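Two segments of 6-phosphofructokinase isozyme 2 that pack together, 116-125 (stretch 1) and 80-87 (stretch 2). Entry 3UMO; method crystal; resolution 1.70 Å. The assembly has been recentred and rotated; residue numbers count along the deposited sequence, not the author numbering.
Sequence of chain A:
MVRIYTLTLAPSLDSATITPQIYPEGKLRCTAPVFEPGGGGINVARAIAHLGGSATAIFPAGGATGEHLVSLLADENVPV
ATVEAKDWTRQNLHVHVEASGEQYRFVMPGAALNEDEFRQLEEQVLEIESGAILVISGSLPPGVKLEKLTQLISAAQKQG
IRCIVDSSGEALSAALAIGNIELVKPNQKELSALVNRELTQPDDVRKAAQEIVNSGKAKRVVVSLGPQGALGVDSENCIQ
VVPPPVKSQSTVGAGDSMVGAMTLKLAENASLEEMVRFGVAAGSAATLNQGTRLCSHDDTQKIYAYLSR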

# COMPACT_ATOMS: atom_id res chain seq x y z
N ASP A 116 -6.47 13.55 40.58
CA ASP A 116 -5.39 13.81 41.53
C ASP A 116 -4.08 14.07 40.80
O ASP A 116 -3.36 15.03 41.11
CB ASP A 116 -5.21 12.63 42.49
CG ASP A 116 -4.00 12.79 43.39
OD1 ASP A 116 -3.76 13.91 43.89
OD2 ASP A 116 -3.27 11.80 43.60
N GLU A 117 -3.78 13.22 39.82
CA GLU A 117 -2.56 13.35 39.04
C GLU A 117 -2.49 14.68 38.28
O GLU A 117 -1.44 15.30 38.21
CB GLU A 117 -2.41 12.16 38.09
CG GLU A 117 -2.01 10.86 38.81
CD GLU A 117 -2.42 9.61 38.06
OE1 GLU A 117 -2.19 8.50 38.59
OE2 GLU A 117 -2.97 9.72 36.94
N PHE A 118 -3.62 15.10 37.72
CA PHE A 118 -3.65 16.37 37.00
C PHE A 118 -3.39 17.55 37.94
O PHE A 118 -2.68 18.49 37.58
CB PHE A 118 -4.97 16.56 36.26
CG PHE A 118 -5.01 17.79 35.40
CD1 PHE A 118 -5.51 18.98 35.89
CD2 PHE A 118 -4.52 17.76 34.10
CE1 PHE A 118 -5.54 20.12 35.11
CE2 PHE A 118 -4.55 18.90 33.31
CZ PHE A 118 -5.06 20.08 33.81
N ARG A 119 -3.98 17.51 39.14
CA ARG A 119 -3.73 18.54 40.14
C ARG A 119 -2.26 18.55 40.56
O ARG A 119 -1.71 19.61 40.87
CB ARG A 119 -4.64 18.35 41.36
CG ARG A 119 -6.06 18.87 41.15
CD ARG A 119 -6.89 18.75 42.42
NE ARG A 119 -7.20 17.36 42.72
CZ ARG A 119 -8.36 16.77 42.44
NH1 ARG A 119 -9.34 17.46 41.87
NH2 ARG A 119 -8.54 15.49 42.75
N GLN A 120 -1.63 17.38 40.58
CA GLN A 120 -0.20 17.31 40.87
C GLN A 120 0.63 17.98 39.79
O GLN A 120 1.63 18.64 40.08
CB GLN A 120 0.25 15.85 41.01
CG GLN A 120 -0.19 15.19 42.31
CD GLN A 120 0.32 13.78 42.42
OE1 GLN A 120 1.52 13.53 42.39
NE2 GLN A 120 -0.61 12.83 42.52
N LEU A 121 0.19 17.82 38.55
CA LEU A 121 0.86 18.45 37.42
C LEU A 121 0.66 19.96 37.49
O LEU A 121 1.59 20.74 37.25
CB LEU A 121 0.33 17.89 36.10
CG LEU A 121 0.84 16.49 35.75
CD1 LEU A 121 -0.06 15.82 34.73
CD2 LEU A 121 2.27 16.56 35.23
N GLU A 122 -0.56 20.36 37.83
CA GLU A 122 -0.89 21.77 38.02
C GLU A 122 -0.01 22.39 39.11
O GLU A 122 0.46 23.52 38.96
CB GLU A 122 -2.37 21.89 38.40
CG GLU A 122 -3.04 23.19 38.01
CD GLU A 122 -4.56 23.05 37.97
OE1 GLU A 122 -5.06 21.92 38.17
OE2 GLU A 122 -5.24 24.07 37.72
N GLU A 123 0.22 21.65 40.18
CA GLU A 123 1.08 22.11 41.28
C GLU A 123 2.51 22.37 40.78
O GLU A 123 3.13 23.37 41.17
CB GLU A 123 1.09 21.09 42.43
CG GLU A 123 1.86 21.54 43.65
CD GLU A 123 1.71 20.58 44.82
OE1 GLU A 123 1.47 19.38 44.57
OE2 GLU A 123 1.85 21.03 45.97
N GLN A 124 3.01 21.49 39.93
CA GLN A 124 4.34 21.66 39.35
C GLN A 124 4.42 22.94 38.52
O GLN A 124 5.38 23.71 38.63
CB GLN A 124 4.72 20.46 38.47
CG GLN A 124 5.15 19.22 39.26
CD GLN A 124 6.29 19.49 40.22
OE1 GLN A 124 6.20 19.19 41.41
NE2 GLN A 124 7.38 20.06 39.71
N VAL A 125 3.40 23.16 37.70
CA VAL A 125 3.35 24.34 36.83
C VAL A 125 3.35 25.64 37.63
O VAL A 125 4.02 26.60 37.27
CB VAL A 125 2.13 24.29 35.89
CG1 VAL A 125 1.94 25.63 35.20
CG2 VAL A 125 2.29 23.18 34.87
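Stretch 2 (80-87) VATVEAKD

Helix 116-125, which begins earlier in the chain, carries stretch 2 along one flank. Stretch 2 begins as a strand and is extended through A85, with A81 at phi/psi -144/112 and V83 at -121/131; K86, at -69/-43, breaks the extended run before D87 returns to -81/132. Strand and helix run nearly antiparallel, with 158° between their N-to-C directions and a closest axis approach of 8.6 Å. The pairs run in opposite order along the two stretches: the CA atoms of E117 and A85 lie 6.4 Å apart, those of L121 and V83 6.5 Å, and those of Q124 and A81 7.6 Å. The contact buries 364 Å², both sides summed.

The strand alternation sets the side chains. A81 and V83 direct CB toward the helix, whereas T82 and E84 direct it away. V83 (chi1 t) is the most heavily covered residue: its CG2 packs 3.8 Å from L121 CD2 and 4.3 Å from Q124 CG, while its CG1 lies 3.4 Å from Q120 OE1 and 4.1 Å from E117 O. Further along the helix, Q124 (chi1 m, chi2 m) lies over A81, with NE2 3.8 Å from CB.

At the other end, E117 (chi1 m, chi2 t) reaches past A85, its OE1 3.3 Å from A85 CA, and accepts a hydrogen bond from the backbone of K86, N to OE1 2.7 Å at 159°. Water extends this polar end: water 3 donates to E117 OE1 (2.8 Å) and accepts from K86 NZ (2.9 Å), and water 4 donates to E117 OE2 (2.8 Å) and accepts from D87 N (2.9 Å). Q120 bridges to the E84 backbone through two waters: water 1 joins Q120 NE2 (2.9 Å) to E84 O (2.7 Å), and water 2 joins Q120 OE1 (2.9 Å) to E84 N (3.0 Å).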

# COMPACT_ATOMS: atom_id res chain seq x y z
N VAL A 80 13.98 17.27 33.83
CA VAL A 80 12.56 16.94 33.91
C VAL A 80 11.98 17.21 35.28
O VAL A 80 12.69 17.41 36.26
CB VAL A 80 12.28 15.46 33.56
CG1 VAL A 80 12.92 15.09 32.22
CG2 VAL A 80 12.76 14.55 34.68
N ALA A 81 10.65 17.22 35.34
CA ALA A 81 9.93 17.29 36.59
C ALA A 81 8.71 16.43 36.37
O ALA A 81 7.85 16.76 35.56
CB ALA A 81 9.53 18.72 36.91
N THR A 82 8.64 15.30 37.06
CA THR A 82 7.61 14.33 36.75
C THR A 82 6.60 14.14 37.88
O THR A 82 6.86 14.48 39.04
CB THR A 82 8.23 12.96 36.37
OG1 THR A 82 9.00 12.46 37.47
CG2 THR A 82 9.13 13.09 35.14
N VAL A 83 5.45 13.60 37.51
CA VAL A 83 4.45 13.17 38.47
C VAL A 83 4.24 11.69 38.20
O VAL A 83 4.08 11.28 37.05
CB VAL A 83 3.12 13.91 38.26
CG1 VAL A 83 1.99 13.23 39.03
CG2 VAL A 83 3.27 15.37 38.68
N GLU A 84 4.27 10.87 39.24
CA GLU A 84 4.07 9.44 39.05
C GLU A 84 2.59 9.17 38.83
O GLU A 84 1.75 9.59 39.62
CB GLU A 84 4.60 8.65 40.25
CG GLU A 84 4.85 7.19 39.95
CD GLU A 84 5.85 6.57 40.91
OE1 GLU A 84 6.08 7.15 41.99
OE2 GLU A 84 6.41 5.51 40.57
N ALA A 85 2.26 8.48 37.74
CA ALA A 85 0.87 8.20 37.41
C ALA A 85 0.57 6.71 37.53
O ALA A 85 1.46 5.87 37.36
CB ALA A 85 0.53 8.70 36.02
N LYS A 86 -0.68 6.38 37.83
CA LYS A 86 -1.09 4.99 38.01
C LYS A 86 -1.06 4.21 36.70
O LYS A 86 -0.59 3.07 36.67
CB LYS A 86 -2.49 4.92 38.63
CG LYS A 86 -2.58 5.50 40.04
CD LYS A 86 -2.15 4.48 41.09
CE LYS A 86 -2.07 5.11 42.48
NZ LYS A 86 -0.86 5.97 42.64
N ASP A 87 -1.55 4.82 35.63
CA ASP A 87 -1.59 4.18 34.32
C ASP A 87 -0.22 4.27 33.65
O ASP A 87 0.39 5.34 33.61
CB ASP A 87 -2.67 4.84 33.46
CG ASP A 87 -3.12 3.97 32.29
OD1 ASP A 87 -2.80 2.76 32.28
OD2 ASP A 87 -3.81 4.50 31.39
O HOH W 1 1.12 10.51 42.03
O HOH W 2 3.90 11.85 42.05
O HOH W 3 -1.33 8.48 41.28
O HOH W 4 -3.07 7.26 35.70